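Local coordinates for Spermidine/putrescine ABC transporter, periplasmic binding protein (Treponema pallidum, PDB 2V84) that probably binds polyamines such as spermidine and putrescine in the periplasm for an ABC transporter, at residues 70-84 and 257-269. Sequence-based numbering, arbitrary orientation.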
loop_
_atom_site.group_PDB
_atom_site.type_symbol
_atom_site.label_atom_id
_atom_site.label_comp_id
_atom_site.label_asym_id
_atom_site.label_seq_id
_atom_site.Cartn_x
_atom_site.Cartn_y
_atom_site.Cartn_z
ATOM N N GLY A 70 5.435 -14.262 20.722
ATOM C CA GLY A 70 5.975 -12.984 21.165
ATOM C C GLY A 70 7.081 -12.350 20.331
ATOM O O GLY A 70 7.169 -11.120 20.251
ATOM N N ALA A 71 7.944 -13.175 19.736
ATOM C CA ALA A 71 9.152 -12.659 19.077
ATOM C C ALA A 71 9.678 -13.513 17.919
ATOM O O ALA A 71 10.143 -14.649 18.100
ATOM C CB ALA A 71 10.258 -12.385 20.095
ATOM N N SER A 72 9.586 -12.933 16.725
ATOM C CA SER A 72 10.274 -13.395 15.524
ATOM C C SER A 72 11.753 -13.073 15.705
ATOM O O SER A 72 12.139 -12.471 16.703
ATOM C CB SER A 72 9.775 -12.571 14.350
ATOM O OG SER A 72 10.189 -11.222 14.532
ATOM N N GLY A 73 12.587 -13.421 14.732
ATOM C CA GLY A 73 13.992 -13.002 14.827
ATOM C C GLY A 73 14.351 -11.714 14.103
ATOM O O GLY A 73 15.528 -11.380 14.002
ATOM N N TYR A 74 13.350 -10.986 13.604
ATOM C CA TYR A 74 13.602 -9.851 12.700
ATOM C C TYR A 74 13.959 -8.529 13.371
ATOM O O TYR A 74 13.535 -8.243 14.493
ATOM C CB TYR A 74 12.440 -9.649 11.721
ATOM C CG TYR A 74 12.202 -10.866 10.868
ATOM C CD1 TYR A 74 12.956 -11.100 9.716
ATOM C CD2 TYR A 74 11.222 -11.788 11.214
ATOM C CE1 TYR A 74 12.735 -12.245 8.937
ATOM C CE2 TYR A 74 10.995 -12.917 10.445
ATOM C CZ TYR A 74 11.751 -13.139 9.313
ATOM O OH TYR A 74 11.502 -14.268 8.554
ATOM N N ASP A 75 14.741 -7.731 12.655
ATOM C CA ASP A 75 15.163 -6.424 13.131
ATOM C C ASP A 75 14.292 -5.331 12.560
ATOM O O ASP A 75 14.117 -4.310 13.190
ATOM C CB ASP A 75 16.621 -6.177 12.772
ATOM C CG ASP A 75 17.539 -7.196 13.403
ATOM O OD1 ASP A 75 17.416 -7.389 14.627
ATOM O OD2 ASP A 75 18.359 -7.803 12.687
ATOM N N LEU A 76 13.751 -5.558 11.364
ATOM C CA LEU A 76 12.871 -4.579 10.707
ATOM C C LEU A 76 11.707 -5.322 10.088
ATOM O O LEU A 76 11.876 -6.440 9.611
ATOM C CB LEU A 76 13.614 -3.813 9.614
ATOM C CG LEU A 76 14.478 -2.651 10.084
ATOM C CD1 LEU A 76 15.242 -2.079 8.906
ATOM C CD2 LEU A 76 13.630 -1.563 10.809
ATOM N N VAL A 77 10.534 -4.694 10.111
ATOM C CA VAL A 77 9.342 -5.208 9.427
ATOM C C VAL A 77 8.648 -3.986 8.836
ATOM O O VAL A 77 8.954 -2.876 9.232
ATOM C CB VAL A 77 8.415 -5.974 10.417
ATOM C CG1 VAL A 77 7.822 -5.000 11.471
ATOM C CG2 VAL A 77 7.331 -6.698 9.684
ATOM N N VAL A 78 7.760 -4.172 7.859
ATOM C CA VAL A 78 7.161 -3.020 7.170
ATOM C C VAL A 78 5.610 -3.134 7.104
ATOM O O VAL A 78 5.051 -3.500 6.060
ATOM C CB VAL A 78 7.809 -2.833 5.761
ATOM C CG1 VAL A 78 7.200 -1.639 4.998
ATOM C CG2 VAL A 78 9.346 -2.681 5.864
ATOM N N PRO A 79 4.912 -2.840 8.226
ATOM C CA PRO A 79 3.452 -2.909 8.272
ATOM C C PRO A 79 2.764 -1.669 7.744
ATOM O O PRO A 79 3.399 -0.611 7.625
ATOM C CB PRO A 79 3.162 -3.099 9.783
ATOM C CG PRO A 79 4.474 -3.274 10.414
ATOM C CD PRO A 79 5.441 -2.546 9.560
ATOM N N SER A 80 1.477 -1.808 7.406
ATOM C CA SER A 80 0.650 -0.696 6.933
ATOM C C SER A 80 0.087 -0.003 8.159
ATOM O O SER A 80 0.214 -0.519 9.262
ATOM C CB SER A 80 -0.492 -1.219 6.063
ATOM O OG SER A 80 -1.184 -2.272 6.723
ATOM N N GLY A 81 -0.521 1.173 7.992
ATOM C CA GLY A 81 -0.890 2.002 9.163
ATOM C C GLY A 81 -1.850 1.322 10.109
ATOM O O GLY A 81 -1.730 1.439 11.335
ATOM N N ASP A 82 -2.811 0.586 9.553
ATOM C CA ASP A 82 -3.726 -0.170 10.405
ATOM C C ASP A 82 -2.993 -1.235 11.222
ATOM O O ASP A 82 -3.280 -1.420 12.409
ATOM C CB ASP A 82 -4.929 -0.744 9.618
ATOM C CG ASP A 82 -4.525 -1.487 8.360
ATOM O OD1 ASP A 82 -3.510 -1.118 7.733
ATOM O OD2 ASP A 82 -5.246 -2.438 7.979
ATOM N N PHE A 83 -2.019 -1.905 10.614
ATOM C CA PHE A 83 -1.226 -2.900 11.342
ATOM C C PHE A 83 -0.206 -2.293 12.296
ATOM O O PHE A 83 0.167 -2.938 13.276
ATOM C CB PHE A 83 -0.558 -3.894 10.393
ATOM C CG PHE A 83 -1.472 -4.991 9.963
ATOM C CD1 PHE A 83 -2.363 -4.784 8.914
ATOM C CD2 PHE A 83 -1.483 -6.215 10.632
ATOM C CE1 PHE A 83 -3.239 -5.791 8.530
ATOM C CE2 PHE A 83 -2.361 -7.236 10.237
ATOM C CZ PHE A 83 -3.231 -7.008 9.186
ATOM N N VAL A 84 0.238 -1.053 12.064
ATOM C CA VAL A 84 1.069 -0.421 13.115
ATOM C C VAL A 84 0.246 -0.200 14.398
ATOM O O VAL A 84 0.720 -0.496 15.535
ATOM C CB VAL A 84 1.763 0.872 12.641
ATOM C CG1 VAL A 84 2.495 1.552 13.821
ATOM C CG2 VAL A 84 2.767 0.550 11.531
ATOM N N VAL A 257 -0.419 3.853 4.144
ATOM C CA VAL A 257 0.955 4.200 4.511
ATOM C C VAL A 257 1.632 2.957 5.107
ATOM O O VAL A 257 1.106 2.343 6.022
ATOM C CB VAL A 257 1.058 5.420 5.476
ATOM C CG1 VAL A 257 0.171 5.217 6.716
ATOM C CG2 VAL A 257 2.531 5.671 5.838
ATOM N N ASP A 258 2.771 2.588 4.525
ATOM C CA ASP A 258 3.644 1.511 5.037
ATOM C C ASP A 258 4.810 2.144 5.814
ATOM O O ASP A 258 5.241 3.231 5.452
ATOM C CB ASP A 258 4.214 0.732 3.853
ATOM C CG ASP A 258 3.158 -0.120 3.139
ATOM O OD1 ASP A 258 2.269 -0.637 3.818
ATOM O OD2 ASP A 258 3.255 -0.298 1.897
ATOM N N SER A 259 5.307 1.474 6.859
ATOM C CA SER A 259 6.304 2.038 7.799
ATOM C C SER A 259 7.320 1.008 8.180
ATOM O O SER A 259 6.975 -0.161 8.245
ATOM C CB SER A 259 5.635 2.439 9.111
ATOM O OG SER A 259 4.822 3.568 8.905
ATOM N N PHE A 260 8.544 1.440 8.488
ATOM C CA PHE A 260 9.518 0.614 9.192
ATOM C C PHE A 260 9.134 0.524 10.658
ATOM O O PHE A 260 8.839 1.539 11.320
ATOM C CB PHE A 260 10.914 1.236 9.192
ATOM C CG PHE A 260 11.618 1.251 7.853
ATOM C CD1 PHE A 260 12.191 0.100 7.330
ATOM C CD2 PHE A 260 11.761 2.453 7.159
ATOM C CE1 PHE A 260 12.883 0.115 6.117
ATOM C CE2 PHE A 260 12.471 2.485 5.951
ATOM C CZ PHE A 260 13.032 1.318 5.429
ATOM N N CYS A 261 9.176 -0.698 11.182
ATOM C CA CYS A 261 8.991 -0.915 12.607
ATOM C C CYS A 261 10.061 -1.867 13.086
ATOM O O CYS A 261 10.575 -2.684 12.297
ATOM C CB CYS A 261 7.602 -1.510 12.891
ATOM S SG CYS A 261 6.264 -0.434 12.412
ATOM N N ILE A 262 10.392 -1.777 14.377
ATOM C CA ILE A 262 11.377 -2.690 14.935
ATOM C C ILE A 262 10.632 -3.740 15.769
ATOM O O ILE A 262 10.027 -3.394 16.791
ATOM C CB ILE A 262 12.434 -1.925 15.787
ATOM C CG1 ILE A 262 13.326 -1.038 14.893
ATOM C CG2 ILE A 262 13.268 -2.924 16.622
ATOM C CD1 ILE A 262 14.231 -0.089 15.703
ATOM N N PRO A 263 10.651 -5.028 15.330
ATOM C CA PRO A 263 9.898 -6.046 16.079
ATOM C C PRO A 263 10.411 -6.241 17.501
ATOM O O PRO A 263 11.613 -6.153 17.728
ATOM C CB PRO A 263 10.144 -7.333 15.273
ATOM C CG PRO A 263 10.461 -6.859 13.884
ATOM C CD PRO A 263 11.312 -5.618 14.152
ATOM N N LYS A 264 9.509 -6.536 18.435
ATOM C CA LYS A 264 9.914 -6.923 19.789
ATOM C C LYS A 264 10.957 -8.033 19.710
ATOM O O LYS A 264 10.801 -8.985 18.935
ATOM C CB LYS A 264 8.718 -7.373 20.634
ATOM C CG LYS A 264 9.116 -7.866 22.021
ATOM C CD LYS A 264 7.959 -8.476 22.787
ATOM C CE LYS A 264 8.475 -9.204 24.005
ATOM N NZ LYS A 264 7.608 -8.952 25.184
ATOM N N GLY A 265 12.022 -7.891 20.494
ATOM C CA GLY A 265 13.097 -8.875 20.535
ATOM C C GLY A 265 14.168 -8.749 19.462
ATOM O O GLY A 265 15.003 -9.645 19.316
ATOM N N ALA A 266 14.153 -7.647 18.706
ATOM C CA ALA A 266 15.158 -7.398 17.664
ATOM C C ALA A 266 16.575 -7.496 18.218
ATOM O O ALA A 266 16.899 -6.825 19.214
ATOM C CB ALA A 266 14.938 -6.018 17.029
ATOM N N ARG A 267 17.408 -8.323 17.575
ATOM C CA ARG A 267 18.778 -8.589 18.047
ATOM C C ARG A 267 19.771 -7.525 17.626
ATOM O O ARG A 267 20.774 -7.318 18.306
ATOM C CB ARG A 267 19.302 -9.931 17.527
ATOM C CG ARG A 267 18.507 -11.158 17.884
ATOM C CD ARG A 267 19.047 -12.314 17.061
ATOM N NE ARG A 267 18.234 -13.523 17.174
ATOM C CZ ARG A 267 17.424 -13.983 16.222
ATOM N NH1 ARG A 267 17.300 -13.341 15.058
ATOM N NH2 ARG A 267 16.736 -15.100 16.437
ATOM N N ASN A 268 19.504 -6.873 16.496
ATOM C CA ASN A 268 20.383 -5.829 15.966
ATOM C C ASN A 268 19.673 -4.494 15.753
ATOM O O ASN A 268 19.412 -4.112 14.614
ATOM C CB ASN A 268 21.016 -6.278 14.649
ATOM C CG ASN A 268 22.392 -5.675 14.424
ATOM O OD1 ASN A 268 22.654 -4.499 14.747
ATOM N ND2 ASN A 268 23.292 -6.486 13.875
ATOM N N ARG A 269 19.368 -3.791 16.841
ATOM C CA ARG A 269 18.696 -2.492 16.742
ATOM C C ARG A 269 19.575 -1.464 16.039
ATOM O O ARG A 269 19.076 -0.613 15.310
ATOM C CB ARG A 269 18.252 -1.987 18.121
ATOM C CG ARG A 269 17.049 -2.736 18.716
ATOM C CD ARG A 269 16.761 -2.300 20.146
ATOM N NE ARG A 269 16.622 -0.844 20.267
ATOM C CZ ARG A 269 15.504 -0.155 20.014
ATOM N NH1 ARG A 269 14.393 -0.776 19.645
ATOM N NH2 ARG A 269 15.489 1.172 20.146
HETATM O O HOH W 1 2.716 -2.861 4.615
HETATM O O HOH W 2 2.361 2.270 8.394
HETATM O O HOH W 3 -2.513 2.439 5.937
#
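Ala-71 sets its small methyl against the carbonyl of Lys-264, at the start of a type II turn from Pro-263 to Ala-266; Gly-265 in that turn has a positive phi, which suits glycine. Gly-73, without a side chain, lets the extended Arg-267 lie close against its backbone, NH1 3.3 Å from Gly-73 CA. The Pro-263 ring packs on the backbone of Tyr-74 and Asp-75, its CG 3.4 Å from Tyr-74 O; having no N-H, it cannot donate to the nearby Asp-75 O, which is buried with no partner in the model.

Asp-75 ties the two segments together through its carboxylate. With CG anti to its carbonyl carbon (chi1 -61°), OD1 receives Asn-268 N at 2.8 Å, from above the carboxylate plane, while OD2 takes the backbone N of Tyr-28. Leu-76 then brings both methyls obliquely to CD1 of Phe-260, its own CD1 lying 4.1 Å from that atom, an apolar pairing fit for a buried place. Val-77 and Cys-261 form an antiparallel hydrogen-bonded pair, Cys-261 N to Val-77 O being 2.9 Å. Val-78 adds CG2 beside Phe-260. The slim thiol of Cys-261 packs between Pro-79 and Val-84, SG standing 3.6 Å from Pro-79 CD. Pro-79 can give no N-H, but its O accepts Ser-259 N at 2.9 Å, nearly along the C=O axis. Ser-80 is the N-cap residue before helix 81-89, where Gly-81 fits closely against Val-257.

Asp-258 OD2 is hydrogen-bonded to Tyr-35 OH and to N4 of a MES molecule, probably from the crystallisation liquor; the Ser-80 side chain is about 8 Å from that of Arg-167, predicted to bind spermidine, consistent with a position beside the ligand pocket. Strand 76-77 edges the parallel sheet beside strand 26-32; helix 60-67 lies against Val-77 and Pro-79, and helix 269-279 packs on Leu-76, Phe-260 and Ile-262.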